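Local atomic coordinates of carboxypeptidase A (Helicoverpa armigera, PDB entry 1JQG), a protein that probably acts as a zinc-dependent metallocarboxypeptidase of the M14 family, removing C-terminal residues from peptides, and is seen here with its activation peptide attached. Residues V26-V31 with V82-L86; E98-L102 with L396-D400. All coordinates share one frame; numbering follows the deposited sequence.

Contact 1 (V26-V31 with V82-L86)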
ATOM      1  N   VAL A  26      16.491  -6.746  12.458  1.00 24.77           N
ATOM      2  CA  VAL A  26      16.340  -6.548  11.031  1.00 23.64           C
ATOM      3  C   VAL A  26      17.642  -6.920  10.342  1.00 23.25           C
ATOM      4  O   VAL A  26      18.701  -6.396  10.712  1.00 21.17           O
ATOM      5  CB  VAL A  26      15.956  -5.083  10.683  1.00 26.48           C
ATOM      6  CG1 VAL A  26      16.025  -4.817   9.185  1.00 23.83           C
ATOM      7  CG2 VAL A  26      14.527  -4.840  11.163  1.00 19.32           C
ATOM      8  N   TYR A  27      17.535  -7.819   9.376  1.00 21.95           N
ATOM      9  CA  TYR A  27      18.704  -8.271   8.636  1.00 27.37           C
ATOM     10  C   TYR A  27      18.632  -7.791   7.189  1.00 31.10           C
ATOM     11  O   TYR A  27      17.554  -7.519   6.630  1.00 31.59           O
ATOM     12  CB  TYR A  27      18.818  -9.787   8.693  1.00 29.82           C
ATOM     13  CG  TYR A  27      19.334 -10.357   9.999  1.00 32.89           C
ATOM     14  CD1 TYR A  27      18.444 -10.703  11.006  1.00 32.42           C
ATOM     15  CD2 TYR A  27      20.691 -10.586  10.216  1.00 34.45           C
ATOM     16  CE1 TYR A  27      18.895 -11.266  12.193  1.00 34.65           C
ATOM     17  CE2 TYR A  27      21.152 -11.111  11.410  1.00 36.66           C
ATOM     18  CZ  TYR A  27      20.243 -11.454  12.392  1.00 36.06           C
ATOM     19  OH  TYR A  27      20.668 -11.983  13.572  1.00 42.65           O
ATOM     20  N   GLN A  28      19.785  -7.674   6.559  1.00 33.08           N
ATOM     21  CA  GLN A  28      19.890  -7.340   5.144  1.00 32.94           C
ATOM     22  C   GLN A  28      20.536  -8.518   4.414  1.00 32.74           C
ATOM     23  O   GLN A  28      21.700  -8.811   4.687  1.00 36.26           O
ATOM     24  CB  GLN A  28      20.642  -6.025   5.007  1.00 27.69           C
ATOM     25  CG  GLN A  28      20.897  -5.610   3.580  1.00 32.68           C
ATOM     26  CD  GLN A  28      21.876  -4.443   3.475  1.00 40.82           C
ATOM     27  OE1 GLN A  28      22.966  -4.634   2.902  1.00 37.17           O
ATOM     28  NE2 GLN A  28      21.461  -3.305   4.025  1.00 33.95           N
ATOM     29  N   VAL A  29      19.755  -9.223   3.595  1.00 30.44           N
ATOM     30  CA  VAL A  29      20.276 -10.371   2.864  1.00 30.08           C
ATOM     31  C   VAL A  29      20.712  -9.967   1.461  1.00 28.45           C
ATOM     32  O   VAL A  29      19.940  -9.333   0.772  1.00 26.84           O
ATOM     33  CB  VAL A  29      19.271 -11.532   2.788  1.00 31.87           C
ATOM     34  CG1 VAL A  29      18.883 -11.858   4.237  1.00 31.12           C
ATOM     35  CG2 VAL A  29      18.009 -11.237   2.007  1.00 41.84           C
ATOM     36  N   ASP A  30      21.941 -10.281   1.091  1.00 31.72           N
ATOM     37  CA  ASP A  30      22.541  -9.961  -0.182  1.00 28.55           C
ATOM     38  C   ASP A  30      22.748 -11.238  -0.968  1.00 28.76           C
ATOM     39  O   ASP A  30      23.612 -12.010  -0.571  1.00 30.87           O
ATOM     40  CB  ASP A  30      23.892  -9.251  -0.031  1.00 34.43           C
ATOM     41  CG  ASP A  30      23.809  -8.023   0.848  1.00 36.54           C
ATOM     42  OD1 ASP A  30      23.875  -6.934   0.261  1.00 45.14           O
ATOM     43  OD2 ASP A  30      23.659  -8.175   2.087  1.00 44.33           O
ATOM     44  N   VAL A  31      21.963 -11.426  -2.019  1.00 30.60           N
ATOM     45  CA  VAL A  31      22.056 -12.601  -2.872  1.00 31.71           C
ATOM     46  C   VAL A  31      22.859 -12.282  -4.125  1.00 32.97           C
ATOM     47  O   VAL A  31      22.739 -11.209  -4.692  1.00 33.89           O
ATOM     48  CB  VAL A  31      20.665 -13.181  -3.238  1.00 32.63           C
ATOM     49  CG1 VAL A  31      20.009 -13.747  -1.977  1.00 30.26           C
ATOM     50  CG2 VAL A  31      19.816 -12.112  -3.895  1.00 30.69           C
ATOM     51  N   VAL A  82      25.293 -17.286   1.597  1.00 45.53           N
ATOM     52  CA  VAL A  82      24.542 -16.069   1.338  1.00 42.20           C
ATOM     53  C   VAL A  82      24.959 -14.987   2.327  1.00 41.08           C
ATOM     54  O   VAL A  82      24.935 -15.211   3.530  1.00 43.50           O
ATOM     55  CB  VAL A  82      23.012 -16.276   1.387  1.00 36.78           C
ATOM     56  CG1 VAL A  82      22.208 -15.009   1.172  1.00 33.10           C
ATOM     57  CG2 VAL A  82      22.588 -17.268   0.306  1.00 34.56           C
ATOM     58  N   GLN A  83      25.418 -13.853   1.837  1.00 39.22           N
ATOM     59  CA  GLN A  83      25.777 -12.711   2.640  1.00 39.94           C
ATOM     60  C   GLN A  83      24.584 -12.100   3.386  1.00 42.07           C
ATOM     61  O   GLN A  83      23.483 -11.976   2.842  1.00 41.02           O
ATOM     62  CB  GLN A  83      26.427 -11.597   1.803  1.00 41.58           C
ATOM     63  CG  GLN A  83      27.615 -12.077   0.996  1.00 52.08           C
ATOM     64  CD  GLN A  83      28.088 -11.040  -0.001  1.00 62.86           C
ATOM     65  OE1 GLN A  83      27.873 -11.150  -1.213  1.00 72.33           O
ATOM     66  NE2 GLN A  83      28.748 -10.011   0.525  1.00 70.01           N
ATOM     67  N   TYR A  84      24.896 -11.669   4.601  1.00 40.71           N
ATOM     68  CA  TYR A  84      23.884 -10.995   5.370  1.00 41.12           C
ATOM     69  C   TYR A  84      24.586 -10.093   6.376  1.00 40.86           C
ATOM     70  O   TYR A  84      25.749 -10.248   6.687  1.00 43.01           O
ATOM     71  CB  TYR A  84      23.076 -11.999   6.180  1.00 42.79           C
ATOM     72  CG  TYR A  84      23.833 -12.756   7.254  1.00 46.63           C
ATOM     73  CD1 TYR A  84      23.922 -12.296   8.562  1.00 46.31           C
ATOM     74  CD2 TYR A  84      24.473 -13.949   6.944  1.00 47.25           C
ATOM     75  CE1 TYR A  84      24.608 -12.999   9.531  1.00 44.89           C
ATOM     76  CE2 TYR A  84      25.173 -14.648   7.909  1.00 49.03           C
ATOM     77  CZ  TYR A  84      25.235 -14.174   9.199  1.00 46.73           C
ATOM     78  OH  TYR A  84      25.919 -14.881  10.153  1.00 49.61           O
ATOM     79  N   LYS A  85      23.700  -9.260   6.913  1.00 40.96           N
ATOM     80  CA  LYS A  85      24.290  -8.521   8.028  1.00 38.04           C
ATOM     81  C   LYS A  85      23.274  -7.674   8.759  1.00 36.93           C
ATOM     82  O   LYS A  85      22.286  -7.195   8.225  1.00 34.91           O
ATOM     83  CB  LYS A  85      25.497  -7.756   7.554  1.00 43.05           C
ATOM     84  CG  LYS A  85      25.124  -6.501   6.797  1.00 51.28           C
ATOM     85  CD  LYS A  85      26.353  -5.817   6.205  1.00 58.90           C
ATOM     86  CE  LYS A  85      27.147  -5.077   7.281  1.00 66.30           C
ATOM     87  NZ  LYS A  85      26.343  -3.907   7.776  1.00 71.87           N
ATOM     88  N   LEU A  86      23.504  -7.554  10.071  1.00 34.40           N
ATOM     89  CA  LEU A  86      22.721  -6.982  11.130  1.00 31.50           C
ATOM     90  C   LEU A  86      22.595  -5.454  11.016  1.00 34.12           C
ATOM     91  O   LEU A  86      23.525  -4.705  11.286  1.00 32.95           O
ATOM     92  CB  LEU A  86      23.209  -7.292  12.572  1.00 27.94           C
ATOM     93  CG  LEU A  86      22.294  -6.951  13.756  1.00 25.30           C
ATOM     94  CD1 LEU A  86      21.080  -7.895  13.767  1.00 29.04           C
ATOM     95  CD2 LEU A  86      22.974  -7.003  15.111  1.00 30.97           C
TER
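Tyr27 and Leu86 face each other as a non-hydrogen-bonded pair where strands 25-30 and 83-88 run antiparallel, an inner and an edge strand of the four-stranded sheet of the activation peptide. The short strand axes approach to 4.7 Å at 165°. Leu86 CG lies anti to its backbone N, which carries CD1 over one face of the Tyr27 ring, 4.2 Å from its centroid and 22° off the normal, a CH-pi contact offset toward the rim. Alongside, Tyr84 points the same way as Tyr27, and its CD1 comes 4.0 Å from Tyr27 CD2. Replacing Tyr27 with an alanine would probably leave Leu86 CD1 without the ring face it rests on and open a gap beside Tyr84. Backbone bonds fix this register: Gln28 N to Lys85 O and Lys85 N to Gln28 O, both 3.0 Å, close the hydrogen-bonded pair. Further out, Phe73 of helix 70-80 meets the Tyr27 ring with planes about 50° apart, while Glu74 touches both tyrosines, so this helix packs on the sheet face that carries them. Past the other end of the pairing, helix 34-46 receives Val31 and Val82, whose CG1 atoms meet at 4.0 Å; Val82 CG1 also lies 3.7 Å from Asp30 O.

Contact 2 (E98-L102 with L396-D400)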
ATOM      1  N   GLU A  98       9.389   6.327  17.083  1.00 25.80           N
ATOM      2  CA  GLU A  98       8.321   6.740  16.192  1.00 25.65           C
ATOM      3  C   GLU A  98       7.148   7.254  17.017  1.00 26.43           C
ATOM      4  O   GLU A  98       6.677   8.350  16.721  1.00 27.60           O
ATOM      5  CB  GLU A  98       7.875   5.624  15.255  1.00 15.31           C
ATOM      6  CG  GLU A  98       6.817   6.092  14.258  1.00 26.99           C
ATOM      7  CD  GLU A  98       5.985   4.995  13.627  1.00 22.51           C
ATOM      8  OE1 GLU A  98       5.531   4.068  14.322  1.00 22.56           O
ATOM      9  OE2 GLU A  98       5.780   5.087  12.380  1.00 22.13           O
ATOM     10  N   ASP A  99       6.792   6.518  18.063  1.00 27.04           N
ATOM     11  CA  ASP A  99       5.757   6.932  19.008  1.00 28.50           C
ATOM     12  C   ASP A  99       6.062   8.312  19.598  1.00 27.11           C
ATOM     13  O   ASP A  99       5.232   9.210  19.677  1.00 28.26           O
ATOM     14  CB  ASP A  99       5.597   5.939  20.157  1.00 26.05           C
ATOM     15  CG  ASP A  99       5.180   4.571  19.699  1.00 36.89           C
ATOM     16  OD1 ASP A  99       4.771   4.392  18.541  1.00 49.17           O
ATOM     17  OD2 ASP A  99       5.301   3.681  20.573  1.00 46.94           O
ATOM     18  N   GLN A 100       7.311   8.496  19.997  1.00 25.39           N
ATOM     19  CA  GLN A 100       7.785   9.758  20.556  1.00 24.42           C
ATOM     20  C   GLN A 100       7.685  10.879  19.551  1.00 20.59           C
ATOM     21  O   GLN A 100       7.148  11.929  19.843  1.00 25.12           O
ATOM     22  CB  GLN A 100       9.229   9.589  21.027  1.00 27.05           C
ATOM     23  CG  GLN A 100       9.792  10.766  21.795  1.00 34.97           C
ATOM     24  CD  GLN A 100      11.193  10.484  22.310  1.00 39.67           C
ATOM     25  OE1 GLN A 100      12.087  11.270  21.988  1.00 46.93           O
ATOM     26  NE2 GLN A 100      11.380   9.415  23.081  1.00 41.84           N
ATOM     27  N   LEU A 101       8.096  10.641  18.319  1.00 25.12           N
ATOM     28  CA  LEU A 101       8.056  11.587  17.217  1.00 23.60           C
ATOM     29  C   LEU A 101       6.670  11.916  16.691  1.00 26.24           C
ATOM     30  O   LEU A 101       6.382  13.070  16.371  1.00 25.97           O
ATOM     31  CB  LEU A 101       8.907  11.058  16.065  1.00 23.75           C
ATOM     32  CG  LEU A 101      10.266  11.744  15.863  1.00 32.24           C
ATOM     33  CD1 LEU A 101      11.005  11.929  17.179  1.00 30.14           C
ATOM     34  CD2 LEU A 101      11.092  10.920  14.885  1.00 28.52           C
ATOM     35  N   LEU A 102       5.776  10.916  16.683  1.00 26.41           N
ATOM     36  CA  LEU A 102       4.402  11.119  16.270  1.00 27.30           C
ATOM     37  C   LEU A 102       3.552  11.766  17.363  1.00 27.80           C
ATOM     38  O   LEU A 102       2.706  12.607  17.092  1.00 30.83           O
ATOM     39  CB  LEU A 102       3.860   9.754  15.842  1.00 21.38           C
ATOM     40  CG  LEU A 102       4.459   9.202  14.531  1.00 20.68           C
ATOM     41  CD1 LEU A 102       3.650   7.999  14.044  1.00 19.63           C
ATOM     42  CD2 LEU A 102       4.553  10.248  13.428  1.00 16.87           C
ATOM     43  N   LEU A 396       8.248   2.833   9.406  1.00 27.54           N
ATOM     44  CA  LEU A 396       8.133   3.927  10.377  1.00 25.18           C
ATOM     45  C   LEU A 396       8.127   5.291   9.698  1.00 24.03           C
ATOM     46  O   LEU A 396       8.820   5.520   8.729  1.00 25.75           O
ATOM     47  CB  LEU A 396       9.282   3.865  11.374  1.00 25.42           C
ATOM     48  CG  LEU A 396       9.481   2.520  12.084  1.00 27.94           C
ATOM     49  CD1 LEU A 396      10.619   2.697  13.108  1.00 29.82           C
ATOM     50  CD2 LEU A 396       8.207   2.002  12.714  1.00 24.17           C
ATOM     51  N   VAL A 397       7.271   6.172  10.156  1.00 26.80           N
ATOM     52  CA  VAL A 397       7.041   7.473   9.577  1.00 26.39           C
ATOM     53  C   VAL A 397       7.664   8.598  10.415  1.00 27.58           C
ATOM     54  O   VAL A 397       7.503   8.711  11.610  1.00 27.62           O
ATOM     55  CB  VAL A 397       5.528   7.790   9.441  1.00 27.46           C
ATOM     56  CG1 VAL A 397       5.394   9.177   8.783  1.00 23.22           C
ATOM     57  CG2 VAL A 397       4.798   6.661   8.734  1.00 21.57           C
ATOM     58  N   ASP A 398       8.431   9.463   9.779  1.00 29.29           N
ATOM     59  CA  ASP A 398       8.967  10.686  10.322  1.00 24.78           C
ATOM     60  C   ASP A 398       8.012  11.809   9.920  1.00 23.33           C
ATOM     61  O   ASP A 398       7.803  12.049   8.711  1.00 19.07           O
ATOM     62  CB  ASP A 398      10.352  10.940   9.732  1.00 32.40           C
ATOM     63  CG  ASP A 398      11.111  12.038  10.453  1.00 35.10           C
ATOM     64  OD1 ASP A 398      10.505  13.063  10.853  1.00 33.78           O
ATOM     65  OD2 ASP A 398      12.338  11.905  10.622  1.00 35.50           O
ATOM     66  N   PRO A 399       7.433  12.518  10.888  1.00 22.32           N
ATOM     67  CA  PRO A 399       6.477  13.597  10.668  1.00 21.36           C
ATOM     68  C   PRO A 399       6.926  14.703   9.740  1.00 18.17           C
ATOM     69  O   PRO A 399       6.091  15.426   9.244  1.00 23.57           O
ATOM     70  CB  PRO A 399       6.184  14.074  12.103  1.00 22.30           C
ATOM     71  CG  PRO A 399       7.391  13.726  12.890  1.00 21.71           C
ATOM     72  CD  PRO A 399       7.739  12.353  12.331  1.00 23.83           C
ATOM     73  N   ASP A 400       8.190  14.798   9.355  1.00 22.29           N
ATOM     74  CA  ASP A 400       8.734  15.783   8.449  1.00 21.95           C
ATOM     75  C   ASP A 400       8.526  15.398   7.001  1.00 24.36           C
ATOM     76  O   ASP A 400       8.540  16.270   6.129  1.00 29.72           O
ATOM     77  CB  ASP A 400      10.235  15.990   8.688  1.00 25.86           C
ATOM     78  CG  ASP A 400      10.565  16.698   9.985  1.00 27.31           C
ATOM     79  OD1 ASP A 400       9.699  17.301  10.676  1.00 30.42           O
ATOM     80  OD2 ASP A 400      11.781  16.633  10.310  1.00 31.28           O
TER
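Glu98 reaches Val397 through a nearly straightened side chain: CG stands anti to the backbone N (chi1 -176°) and the chain stays extended beyond CG, carrying the carboxylate from helix 92-108 to the loop before helix 402-421. There Glu98 OE2 accepts a hydrogen bond from Val397 N at 2.9 Å. The bond is close to straight, 168° at the hydrogen, and it arrives on the anti side of the oxygen, 21° out of the carboxylate plane. The other oxygen, OE1, makes a salt bridge with Arg232 NE, so a backbone amide and a guanidinium both grip this buried group and probably help to keep it ionised. The Leu396 side chain runs obliquely across that of Glu98, its CD2 lying 3.7 Å from Glu98 OE1, and it also touches Leu95 on the same helix.

One helical turn later the contact becomes apolar. Leu102 CD2 lies 4.0 Å from Pro399 CD and 3.8 Å from Val397 O, whereas Leu101 meets the same proline carbon with its CB at 4.1 Å. Pro399 CG rests against the carbonyl oxygen of Leu101, and Ala105 extends the proline's helical seat. Trp185 touches both Leu102 and Val397. The loop has its own brace, a long bond of 3.3 Å from Asp400 N to Asp398 OD1, which makes an Asx turn around Pro399. The carboxylate-to-amide bond and the leucine-proline packing dock the helix that follows the activation-peptide sheet onto a loop of the zinc carboxypeptidase domain, as expected of a procarboxypeptidase with its pro-segment attached.

The two contacts come in series along the chain: contact 1 pairs 26-31 with 82-86 before contact 2 opens at residue 98. Their centres lie 26 Å apart and their nearest atoms about 9 Å, without touching. Strand 83-88 supplies one side of contact 1, and helix 92-108, the next element in the chain, supplies one side of contact 2. Contact 1 is local to the four-stranded antiparallel sheet of the activation peptide; contact 2 spans 293 intervening residues to reach the loop leading into helix 402-421. The first thus joins strands within the pro-region, and the second ties the helix leaving that sheet to the enzyme domain.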